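Local coordinates for fatty acid synthase 1, isoform A (Drosophila melanogaster, PDB 6FN6), which probably carries out the dehydratase, enoyl reductase and ketoreductase steps of de novo fatty acid synthesis, as the modifying region of a multifunctional synthase, at residues A[154-158]-A[159-163]; A[531-534]-A[535-539]; A[811-815]-A[816-820]. All coordinates share one frame; numbering follows the deposited sequence.

Interaction 1 of 3, residues A[154-158]-A[159-163]; sequences RSDTV and ASTGK
D156 meets S160 and T161 through its carboxylate at the turn of a beta hairpin. OD1 of D156 accepts two backbone N-H groups. S160 N meets D156 OD1 on its syn lone pair at 2.7 Å, and T161 N reaches OD1 from above the carboxylate plane at 3.2 Å. The other oxygen, D156 OD2, takes the hydroxyl S160 OG and also meets S123 N outside the hairpin. CG of D156 sits between the backbone N and the carbonyl carbon (chi1 64°), which turns the carboxylate toward residues 160 and 161. D156 N bonds T161 O at 3.1 Å, and A159 N bonds D156 O at 2.9 Å in a type I turn. S155 OG reaches the same D156 O in the carbonyl plane. S155 and A159 also rest on F180 and L183 of helix 170-183. Next to the turn, on the strands, R154 pairs with K163, where K163 N bonds R154 O at 2.9 Å. An alanine in place of D156 is likely to leave the S160 and T161 N-H groups and the S160 hydroxyl without their mate. One carboxylate thus satisfies several polar groups of a tight hairpin end in the predicted C-terminal hotdog fold.

Interaction 2 of 3, residues A[531-534]-A[535-539]; sequences LYRQ and QLEKD
E537 lies one helical turn after R533, and its side chain runs back over that residue. CB of E537 starts 3.3 Å from R533 O. CG passes the same carbonyl oxygen, and CD of E537 is 3.5 Å from R533 O. This course follows from chi1 of -83°, with CG anti to the carbonyl carbon, and from an extended chain beyond it. At the tip, E537 OE1 sits over one face of the R533 guanidinium, 2.8 Å from NH1. Because OE1 lies well out of the guanidinium plane, the salt bridge rests on charge, and no N-H of the arginine points at the oxygen. The guanidinium and carboxylate planes are 85° apart. The R533 chain bends at chi3 (73°), and its CG also lies beside OE1. The backbone keeps the pair in step, since E537 N bonds R533 O at 3.0 Å with a bent N-H angle.

On the buried side, L536 CD1 packs on Y532 CB at 3.9 Å, and L536 N bonds Y532 O almost straight at 2.8 Å. Both side chains lean on V515 of strand 512-517, and the Y532 hydroxyl bonds E523 O. The extended K538 chain carries NZ to Q535 OE1 at 3.1 Å, and NZ also bonds V429 O. Q535 NE2 bonds N269 OD1.

One charged, solvent-facing side and one apolar side against a strand fit helix 530-536. It is the crossover between the parallel strands 512-517 and 542-546, a beta-alpha-beta unit of the Rossmann-like pseudo-KR domain.

Interaction 3 of 3, residues A[811-815]-A[816-820]; sequences KFDLS and NNSPL
F812 O receives N816 N at 2.8 Å, nearly straight (168°), in the last turn of the short helix 812-816. The helix then ends in a Schellman motif. N817 has positive phi, and two backbone bonds reach back into the last turn, from N817 itself and from S818. S818 N bonds D813 O at 2.9 Å, in the carbonyl plane. The inner bond, N817 N to L814 O at 3.2 Å, is weak.

The side chains of D813 and S818 tie the same ends together. S818 OG bonds D813 OD1 at 3.0 Å. It meets that oxygen on the anti side, only slightly out of the carboxylate plane. Both first torsions place the polar tip beside its own backbone N (D813 chi1 -67°, S818 chi1 -61°), and this brings the hydroxyl alongside the aspartate. S818 OG also lies 3.6 Å from D813 CB. The other oxygen, D813 OD2, accepts E790 N, so the carboxylate is held from two directions and its rotation is probably fixed. The F812 ring presents its edge to D813 CG.

The helix belongs to the zinc-binding dehydrogenase family portion, the enoyl reductase. Beyond the cap the chain enters strand 819-821. There L820 pairs in an antiparallel ladder with a strand of the second subunit, and N817 OD1 bonds S823 OG of that subunit. The helix end thus delivers the chain straight into the dimer interface.

At the start of the helix, K811 O accepts both S815 N and S815 OG, the hydroxyl at 2.7 Å from above the carbonyl plane.

The three contacts follow one another along the chain and fall in three different domains. Interaction 1 is a hairpin in the dehydratase part. Interaction 2 is a helix end in the pseudo-KR domain. Interaction 3 is a helix end in the enoyl reductase part. None touches another. The centres of interactions 1 and 3 are about 33 Å apart, those of 1 and 2 about 68 Å, and those of 2 and 3 about 80 Å, on opposite sides of the chain's centre. They share no sheet. Each is a local turn, and only interaction 3 touches the second subunit. This fits a modifying region made of several catalytic and non-catalytic domains strung along one chain.

Interaction 1 of 3, residues A[154-158]-A[159-163]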
ATOM      1  N   ARG A 154     -35.623  17.681  10.168  1.00 42.10           N
ATOM      2  CA  ARG A 154     -36.473  16.569   9.758  1.00 44.06           C
ATOM      3  C   ARG A 154     -35.698  15.382   9.183  1.00 36.98           C
ATOM      4  O   ARG A 154     -34.640  15.543   8.578  1.00 35.89           O
ATOM      5  CB  ARG A 154     -37.482  17.074   8.725  1.00 51.42           C
ATOM      6  CG  ARG A 154     -38.565  16.081   8.333  1.00 61.12           C
ATOM      7  CD  ARG A 154     -39.748  16.775   7.662  1.00 73.20           C
ATOM      8  NE  ARG A 154     -40.390  17.753   8.544  1.00 84.78           N
ATOM      9  CZ  ARG A 154     -40.243  19.074   8.461  1.00 95.27           C
ATOM     10  NH1 ARG A 154     -39.462  19.621   7.536  1.00 98.24           N
ATOM     11  NH2 ARG A 154     -40.882  19.856   9.320  1.00 99.97           N
ATOM     12  N   SER A 155     -36.243  14.188   9.395  1.00 34.51           N
ATOM     13  CA  SER A 155     -35.698  12.961   8.825  1.00 33.51           C
ATOM     14  C   SER A 155     -36.779  11.894   8.740  1.00 33.86           C
ATOM     15  O   SER A 155     -37.637  11.803   9.616  1.00 34.20           O
ATOM     16  CB  SER A 155     -34.529  12.441   9.661  1.00 31.99           C
ATOM     17  OG  SER A 155     -34.186  11.118   9.279  1.00 31.25           O
ATOM     18  N   ASP A 156     -36.733  11.077   7.695  1.00 42.31           N
ATOM     19  CA  ASP A 156     -37.643   9.947   7.594  1.00 40.75           C
ATOM     20  C   ASP A 156     -37.148   8.819   8.500  1.00 39.73           C
ATOM     21  O   ASP A 156     -36.025   8.863   9.004  1.00 39.64           O
ATOM     22  CB  ASP A 156     -37.777   9.481   6.140  1.00 41.94           C
ATOM     23  CG  ASP A 156     -36.480   8.947   5.567  1.00 44.20           C
ATOM     24  OD1 ASP A 156     -35.402   9.239   6.127  1.00 44.49           O
ATOM     25  OD2 ASP A 156     -36.541   8.240   4.539  1.00 43.59           O
ATOM     26  N   THR A 157     -37.994   7.820   8.713  1.00 43.00           N
ATOM     27  CA  THR A 157     -37.731   6.794   9.717  1.00 41.14           C
ATOM     28  C   THR A 157     -36.421   6.036   9.476  1.00 40.57           C
ATOM     29  O   THR A 157     -35.809   5.546  10.422  1.00 41.18           O
ATOM     30  CB  THR A 157     -38.893   5.776   9.793  1.00 41.38           C
ATOM     31  OG1 THR A 157     -38.561   4.733  10.717  1.00 39.75           O
ATOM     32  CG2 THR A 157     -39.179   5.169   8.433  1.00 42.21           C
ATOM     33  N   VAL A 158     -35.993   5.936   8.220  1.00 40.08           N
ATOM     34  CA  VAL A 158     -34.755   5.221   7.901  1.00 41.72           C
ATOM     35  C   VAL A 158     -33.608   6.178   7.592  1.00 30.55           C
ATOM     36  O   VAL A 158     -32.492   5.740   7.304  1.00 30.05           O
ATOM     37  CB  VAL A 158     -34.957   4.252   6.719  1.00 32.03           C
ATOM     38  CG1 VAL A 158     -35.938   3.150   7.098  1.00 32.68           C
ATOM     39  CG2 VAL A 158     -35.426   5.004   5.471  1.00 33.13           C
ATOM     40  N   ALA A 159     -33.873   7.479   7.668  1.00 30.77           N
ATOM     41  CA  ALA A 159     -32.853   8.487   7.393  1.00 31.56           C
ATOM     42  C   ALA A 159     -32.272   8.318   5.988  1.00 30.90           C
ATOM     43  O   ALA A 159     -31.055   8.296   5.803  1.00 30.35           O
ATOM     44  CB  ALA A 159     -31.746   8.417   8.434  1.00 29.29           C
ATOM     45  N   SER A 160     -33.155   8.190   5.002  1.00 36.76           N
ATOM     46  CA  SER A 160     -32.747   8.162   3.605  1.00 36.35           C
ATOM     47  C   SER A 160     -32.887   9.560   3.021  1.00 39.57           C
ATOM     48  O   SER A 160     -32.140   9.954   2.125  1.00 40.89           O
ATOM     49  CB  SER A 160     -33.583   7.158   2.813  1.00 34.19           C
ATOM     50  OG  SER A 160     -34.944   7.546   2.775  1.00 35.26           O
ATOM     51  N   THR A 161     -33.859  10.304   3.537  1.00 47.77           N
ATOM     52  CA  THR A 161     -34.049  11.699   3.164  1.00 49.41           C
ATOM     53  C   THR A 161     -34.369  12.514   4.413  1.00 46.96           C
ATOM     54  O   THR A 161     -34.790  11.964   5.430  1.00 45.18           O
ATOM     55  CB  THR A 161     -35.171  11.867   2.122  1.00 49.03           C
ATOM     56  OG1 THR A 161     -35.230  13.235   1.697  1.00 55.32           O
ATOM     57  CG2 THR A 161     -36.516  11.458   2.700  1.00 48.44           C
ATOM     58  N   GLY A 162     -34.146  13.821   4.342  1.00 43.34           N
ATOM     59  CA  GLY A 162     -34.416  14.699   5.465  1.00 41.39           C
ATOM     60  C   GLY A 162     -34.118  16.146   5.135  1.00 42.74           C
ATOM     61  O   GLY A 162     -33.953  16.501   3.965  1.00 44.06           O
ATOM     62  N   LYS A 163     -34.046  16.982   6.165  1.00 40.73           N
ATOM     63  CA  LYS A 163     -33.773  18.401   5.974  1.00 42.88           C
ATOM     64  C   LYS A 163     -32.832  18.953   7.046  1.00 42.53           C
ATOM     65  O   LYS A 163     -32.892  18.556   8.212  1.00 41.54           O
ATOM     66  CB  LYS A 163     -35.083  19.189   5.958  1.00 44.55           C
ATOM     67  CG  LYS A 163     -35.959  18.886   4.751  1.00 48.44           C
ATOM     68  CD  LYS A 163     -36.475  20.151   4.083  1.00 56.14           C
ATOM     69  CE  LYS A 163     -36.841  19.894   2.627  1.00 59.86           C
ATOM     70  NZ  LYS A 163     -37.803  18.769   2.482  1.00 60.30           N
TER

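Interaction 2 of 3, residues A[531-534]-A[535-539]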
ATOM      1  N   LEU A 531     -55.203  -0.952  74.805  1.00 79.17           N
ATOM      2  CA  LEU A 531     -54.475  -1.341  73.607  1.00 75.94           C
ATOM      3  C   LEU A 531     -53.765  -0.147  72.976  1.00 71.52           C
ATOM      4  O   LEU A 531     -52.571  -0.202  72.676  1.00 72.60           O
ATOM      5  CB  LEU A 531     -55.439  -1.972  72.599  1.00 75.56           C
ATOM      6  CG  LEU A 531     -54.910  -2.279  71.197  1.00 73.25           C
ATOM      7  CD1 LEU A 531     -53.731  -3.237  71.254  1.00 71.36           C
ATOM      8  CD2 LEU A 531     -56.027  -2.843  70.329  1.00 71.48           C
ATOM      9  N   TYR A 532     -54.518   0.928  72.770  1.00 53.37           N
ATOM     10  CA  TYR A 532     -54.020   2.114  72.087  1.00 47.38           C
ATOM     11  C   TYR A 532     -53.202   3.054  72.979  1.00 51.24           C
ATOM     12  O   TYR A 532     -52.267   3.699  72.507  1.00 52.90           O
ATOM     13  CB  TYR A 532     -55.195   2.902  71.503  1.00 44.89           C
ATOM     14  CG  TYR A 532     -55.951   2.192  70.404  1.00 42.94           C
ATOM     15  CD1 TYR A 532     -56.908   1.233  70.704  1.00 44.73           C
ATOM     16  CD2 TYR A 532     -55.724   2.493  69.070  1.00 42.75           C
ATOM     17  CE1 TYR A 532     -57.611   0.586  69.705  1.00 44.37           C
ATOM     18  CE2 TYR A 532     -56.422   1.849  68.062  1.00 42.61           C
ATOM     19  CZ  TYR A 532     -57.364   0.898  68.386  1.00 43.68           C
ATOM     20  OH  TYR A 532     -58.061   0.257  67.386  1.00 44.18           O
ATOM     21  N   ARG A 533     -53.559   3.133  74.258  1.00 52.35           N
ATOM     22  CA  ARG A 533     -53.012   4.167  75.142  1.00 54.44           C
ATOM     23  C   ARG A 533     -51.488   4.117  75.244  1.00 48.69           C
ATOM     24  O   ARG A 533     -50.818   5.111  74.971  1.00 47.60           O
ATOM     25  CB  ARG A 533     -53.636   4.051  76.544  1.00 64.11           C
ATOM     26  CG  ARG A 533     -53.439   5.290  77.422  1.00 68.59           C
ATOM     27  CD  ARG A 533     -53.993   5.094  78.833  1.00 72.17           C
ATOM     28  NE  ARG A 533     -53.177   4.213  79.667  1.00 75.80           N
ATOM     29  CZ  ARG A 533     -52.284   4.640  80.559  1.00 81.03           C
ATOM     30  NH1 ARG A 533     -52.092   5.942  80.761  1.00 82.55           N
ATOM     31  NH2 ARG A 533     -51.590   3.764  81.273  1.00 82.97           N
ATOM     32  N   GLN A 534     -50.935   2.971  75.624  1.00 45.83           N
ATOM     33  CA  GLN A 534     -49.487   2.860  75.786  1.00 49.53           C
ATOM     34  C   GLN A 534     -48.770   3.153  74.471  1.00 41.38           C
ATOM     35  O   GLN A 534     -47.684   3.736  74.460  1.00 41.55           O
ATOM     36  CB  GLN A 534     -49.089   1.470  76.287  1.00 60.03           C
ATOM     37  CG  GLN A 534     -47.633   1.387  76.741  1.00 71.20           C
ATOM     38  CD  GLN A 534     -47.019   0.014  76.534  1.00 79.10           C
ATOM     39  OE1 GLN A 534     -47.618  -1.009  76.870  1.00 81.21           O
ATOM     40  NE2 GLN A 534     -45.815  -0.014  75.972  1.00 82.56           N
ATOM     41  N   GLN A 535     -49.386   2.755  73.363  1.00 47.79           N
ATOM     42  CA  GLN A 535     -48.786   2.954  72.051  1.00 44.67           C
ATOM     43  C   GLN A 535     -48.795   4.420  71.651  1.00 44.07           C
ATOM     44  O   GLN A 535     -47.772   4.964  71.233  1.00 43.64           O
ATOM     45  CB  GLN A 535     -49.516   2.128  70.993  1.00 43.62           C
ATOM     46  CG  GLN A 535     -48.891   2.233  69.616  1.00 40.94           C
ATOM     47  CD  GLN A 535     -47.479   1.690  69.583  1.00 38.20           C
ATOM     48  OE1 GLN A 535     -47.058   0.966  70.485  1.00 39.00           O
ATOM     49  NE2 GLN A 535     -46.735   2.048  68.547  1.00 37.34           N
ATOM     50  N   LEU A 536     -49.955   5.054  71.769  1.00 44.00           N
ATOM     51  CA  LEU A 536     -50.107   6.425  71.315  1.00 41.25           C
ATOM     52  C   LEU A 536     -49.397   7.384  72.262  1.00 41.63           C
ATOM     53  O   LEU A 536     -49.195   8.552  71.937  1.00 40.02           O
ATOM     54  CB  LEU A 536     -51.585   6.785  71.192  1.00 40.71           C
ATOM     55  CG  LEU A 536     -52.395   5.917  70.224  1.00 41.18           C
ATOM     56  CD1 LEU A 536     -53.853   6.338  70.216  1.00 41.89           C
ATOM     57  CD2 LEU A 536     -51.818   5.962  68.816  1.00 41.05           C
ATOM     58  N   GLU A 537     -49.001   6.879  73.427  1.00 52.00           N
ATOM     59  CA  GLU A 537     -48.222   7.665  74.378  1.00 54.23           C
ATOM     60  C   GLU A 537     -46.783   7.839  73.904  1.00 49.30           C
ATOM     61  O   GLU A 537     -46.011   8.586  74.504  1.00 52.78           O
ATOM     62  CB  GLU A 537     -48.241   7.007  75.759  1.00 58.57           C
ATOM     63  CG  GLU A 537     -49.469   7.344  76.587  1.00 60.84           C
ATOM     64  CD  GLU A 537     -49.496   6.598  77.906  1.00 60.91           C
ATOM     65  OE1 GLU A 537     -50.542   6.634  78.589  1.00 61.63           O
ATOM     66  OE2 GLU A 537     -48.473   5.971  78.257  1.00 60.42           O
ATOM     67  N   LYS A 538     -46.428   7.148  72.825  1.00 39.19           N
ATOM     68  CA  LYS A 538     -45.107   7.281  72.219  1.00 37.95           C
ATOM     69  C   LYS A 538     -45.060   8.476  71.274  1.00 37.93           C
ATOM     70  O   LYS A 538     -43.994   9.031  71.008  1.00 37.75           O
ATOM     71  CB  LYS A 538     -44.745   6.007  71.460  1.00 37.08           C
ATOM     72  CG  LYS A 538     -44.841   4.752  72.295  1.00 37.21           C
ATOM     73  CD  LYS A 538     -44.284   3.561  71.554  1.00 36.52           C
ATOM     74  CE  LYS A 538     -44.387   2.288  72.373  1.00 37.81           C
ATOM     75  NZ  LYS A 538     -44.115   1.088  71.533  1.00 39.15           N
ATOM     76  N   ASP A 539     -46.231   8.870  70.783  1.00 40.61           N
ATOM     77  CA  ASP A 539     -46.366  10.035  69.921  1.00 41.75           C
ATOM     78  C   ASP A 539     -45.628   9.828  68.594  1.00 39.21           C
ATOM     79  O   ASP A 539     -45.009  10.752  68.059  1.00 37.55           O
ATOM     80  CB  ASP A 539     -45.847  11.288  70.632  1.00 43.70           C
ATOM     81  CG  ASP A 539     -46.399  12.567  70.034  1.00 45.72           C
ATOM     82  OD1 ASP A 539     -47.550  12.550  69.547  1.00 46.41           O
ATOM     83  OD2 ASP A 539     -45.682  13.590  70.053  1.00 45.24           O
TER

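Interaction 3 of 3, residues A[811-815]-A[816-820]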
ATOM      1  N   LYS A 811      -4.985  -7.837  12.095  1.00 42.23           N
ATOM      2  CA  LYS A 811      -6.124  -6.943  11.898  1.00 45.76           C
ATOM      3  C   LYS A 811      -5.758  -5.462  11.966  1.00 43.83           C
ATOM      4  O   LYS A 811      -6.503  -4.619  11.467  1.00 40.19           O
ATOM      5  CB  LYS A 811      -7.204  -7.241  12.940  1.00 52.12           C
ATOM      6  CG  LYS A 811      -7.777  -8.652  12.858  1.00 59.68           C
ATOM      7  CD  LYS A 811      -8.500  -8.893  11.542  1.00 64.55           C
ATOM      8  CE  LYS A 811      -9.048 -10.306  11.463  1.00 69.50           C
ATOM      9  NZ  LYS A 811     -10.148 -10.531  12.436  1.00 72.33           N
ATOM     10  N   PHE A 812      -4.615  -5.142  12.564  1.00 45.09           N
ATOM     11  CA  PHE A 812      -4.247  -3.746  12.778  1.00 47.44           C
ATOM     12  C   PHE A 812      -4.204  -2.940  11.485  1.00 43.36           C
ATOM     13  O   PHE A 812      -5.011  -2.031  11.285  1.00 43.31           O
ATOM     14  CB  PHE A 812      -2.891  -3.641  13.472  1.00 56.10           C
ATOM     15  CG  PHE A 812      -2.476  -2.228  13.760  1.00 61.70           C
ATOM     16  CD1 PHE A 812      -2.948  -1.569  14.883  1.00 63.13           C
ATOM     17  CD2 PHE A 812      -1.626  -1.552  12.900  1.00 63.59           C
ATOM     18  CE1 PHE A 812      -2.574  -0.267  15.148  1.00 63.65           C
ATOM     19  CE2 PHE A 812      -1.247  -0.249  13.162  1.00 63.85           C
ATOM     20  CZ  PHE A 812      -1.724   0.394  14.288  1.00 63.73           C
ATOM     21  N   ASP A 813      -3.261  -3.271  10.613  1.00 41.65           N
ATOM     22  CA  ASP A 813      -3.058  -2.510   9.386  1.00 43.00           C
ATOM     23  C   ASP A 813      -4.300  -2.517   8.500  1.00 43.01           C
ATOM     24  O   ASP A 813      -4.549  -1.559   7.770  1.00 42.37           O
ATOM     25  CB  ASP A 813      -1.853  -3.055   8.619  1.00 42.85           C
ATOM     26  CG  ASP A 813      -0.552  -2.828   9.357  1.00 41.70           C
ATOM     27  OD1 ASP A 813      -0.020  -1.701   9.285  1.00 41.68           O
ATOM     28  OD2 ASP A 813      -0.063  -3.774  10.009  1.00 41.19           O
ATOM     29  N   LEU A 814      -5.075  -3.593   8.563  1.00 44.90           N
ATOM     30  CA  LEU A 814      -6.321  -3.668   7.811  1.00 47.37           C
ATOM     31  C   LEU A 814      -7.313  -2.651   8.359  1.00 49.89           C
ATOM     32  O   LEU A 814      -7.912  -1.885   7.603  1.00 48.03           O
ATOM     33  CB  LEU A 814      -6.913  -5.076   7.870  1.00 48.24           C
ATOM     34  CG  LEU A 814      -6.546  -6.004   6.708  1.00 49.21           C
ATOM     35  CD1 LEU A 814      -5.037  -6.071   6.503  1.00 50.93           C
ATOM     36  CD2 LEU A 814      -7.123  -7.395   6.930  1.00 47.04           C
ATOM     37  N   SER A 815      -7.470  -2.641   9.679  1.00 54.71           N
ATOM     38  CA  SER A 815      -8.376  -1.712  10.342  1.00 54.90           C
ATOM     39  C   SER A 815      -7.946  -0.268  10.119  1.00 59.36           C
ATOM     40  O   SER A 815      -8.764   0.590   9.795  1.00 60.04           O
ATOM     41  CB  SER A 815      -8.433  -2.006  11.841  1.00 51.78           C
ATOM     42  OG  SER A 815      -8.798  -3.352  12.083  1.00 50.30           O
ATOM     43  N   ASN A 816      -6.654  -0.010  10.292  1.00 63.06           N
ATOM     44  CA  ASN A 816      -6.113   1.338  10.165  1.00 68.15           C
ATOM     45  C   ASN A 816      -6.054   1.787   8.709  1.00 58.13           C
ATOM     46  O   ASN A 816      -5.796   2.956   8.425  1.00 57.15           O
ATOM     47  CB  ASN A 816      -4.714   1.404  10.786  1.00 80.84           C
ATOM     48  CG  ASN A 816      -4.231   2.826  10.990  1.00 90.74           C
ATOM     49  OD1 ASN A 816      -4.714   3.537  11.871  1.00 91.14           O
ATOM     50  ND2 ASN A 816      -3.268   3.248  10.174  1.00 96.46           N
ATOM     51  N   ASN A 817      -6.297   0.858   7.791  1.00 47.86           N
ATOM     52  CA  ASN A 817      -6.251   1.162   6.366  1.00 43.52           C
ATOM     53  C   ASN A 817      -4.860   1.664   5.990  1.00 39.95           C
ATOM     54  O   ASN A 817      -4.719   2.628   5.238  1.00 41.06           O
ATOM     55  CB  ASN A 817      -7.312   2.203   5.999  1.00 42.12           C
ATOM     56  CG  ASN A 817      -7.420   2.423   4.502  1.00 41.37           C
ATOM     57  OD1 ASN A 817      -7.450   1.469   3.722  1.00 41.14           O
ATOM     58  ND2 ASN A 817      -7.483   3.685   4.092  1.00 41.91           N
ATOM     59  N   SER A 818      -3.834   1.012   6.531  1.00 44.81           N
ATOM     60  CA  SER A 818      -2.451   1.392   6.258  1.00 42.52           C
ATOM     61  C   SER A 818      -2.151   1.334   4.762  1.00 42.64           C
ATOM     62  O   SER A 818      -2.762   0.551   4.033  1.00 40.85           O
ATOM     63  CB  SER A 818      -1.485   0.484   7.017  1.00 41.96           C
ATOM     64  OG  SER A 818      -1.681   0.579   8.417  1.00 41.41           O
ATOM     65  N   PRO A 819      -1.204   2.161   4.294  1.00 45.84           N
ATOM     66  CA  PRO A 819      -0.877   2.123   2.867  1.00 45.68           C
ATOM     67  C   PRO A 819       0.048   0.964   2.521  1.00 45.88           C
ATOM     68  O   PRO A 819       0.971   0.666   3.278  1.00 46.24           O
ATOM     69  CB  PRO A 819      -0.186   3.469   2.632  1.00 47.60           C
ATOM     70  CG  PRO A 819       0.346   3.893   3.980  1.00 48.52           C
ATOM     71  CD  PRO A 819      -0.269   3.016   5.045  1.00 47.67           C
ATOM     72  N   LEU A 820      -0.212   0.315   1.391  1.00 49.47           N
ATOM     73  CA  LEU A 820       0.616  -0.794   0.933  1.00 48.26           C
ATOM     74  C   LEU A 820       1.285  -0.452  -0.390  1.00 49.17           C
ATOM     75  O   LEU A 820       0.608  -0.177  -1.381  1.00 49.73           O
ATOM     76  CB  LEU A 820      -0.224  -2.062   0.776  1.00 47.60           C
ATOM     77  CG  LEU A 820       0.516  -3.298   0.264  1.00 48.33           C
ATOM     78  CD1 LEU A 820       1.501  -3.797   1.311  1.00 49.93           C
ATOM     79  CD2 LEU A 820      -0.466  -4.389  -0.124  1.00 46.43           C
TER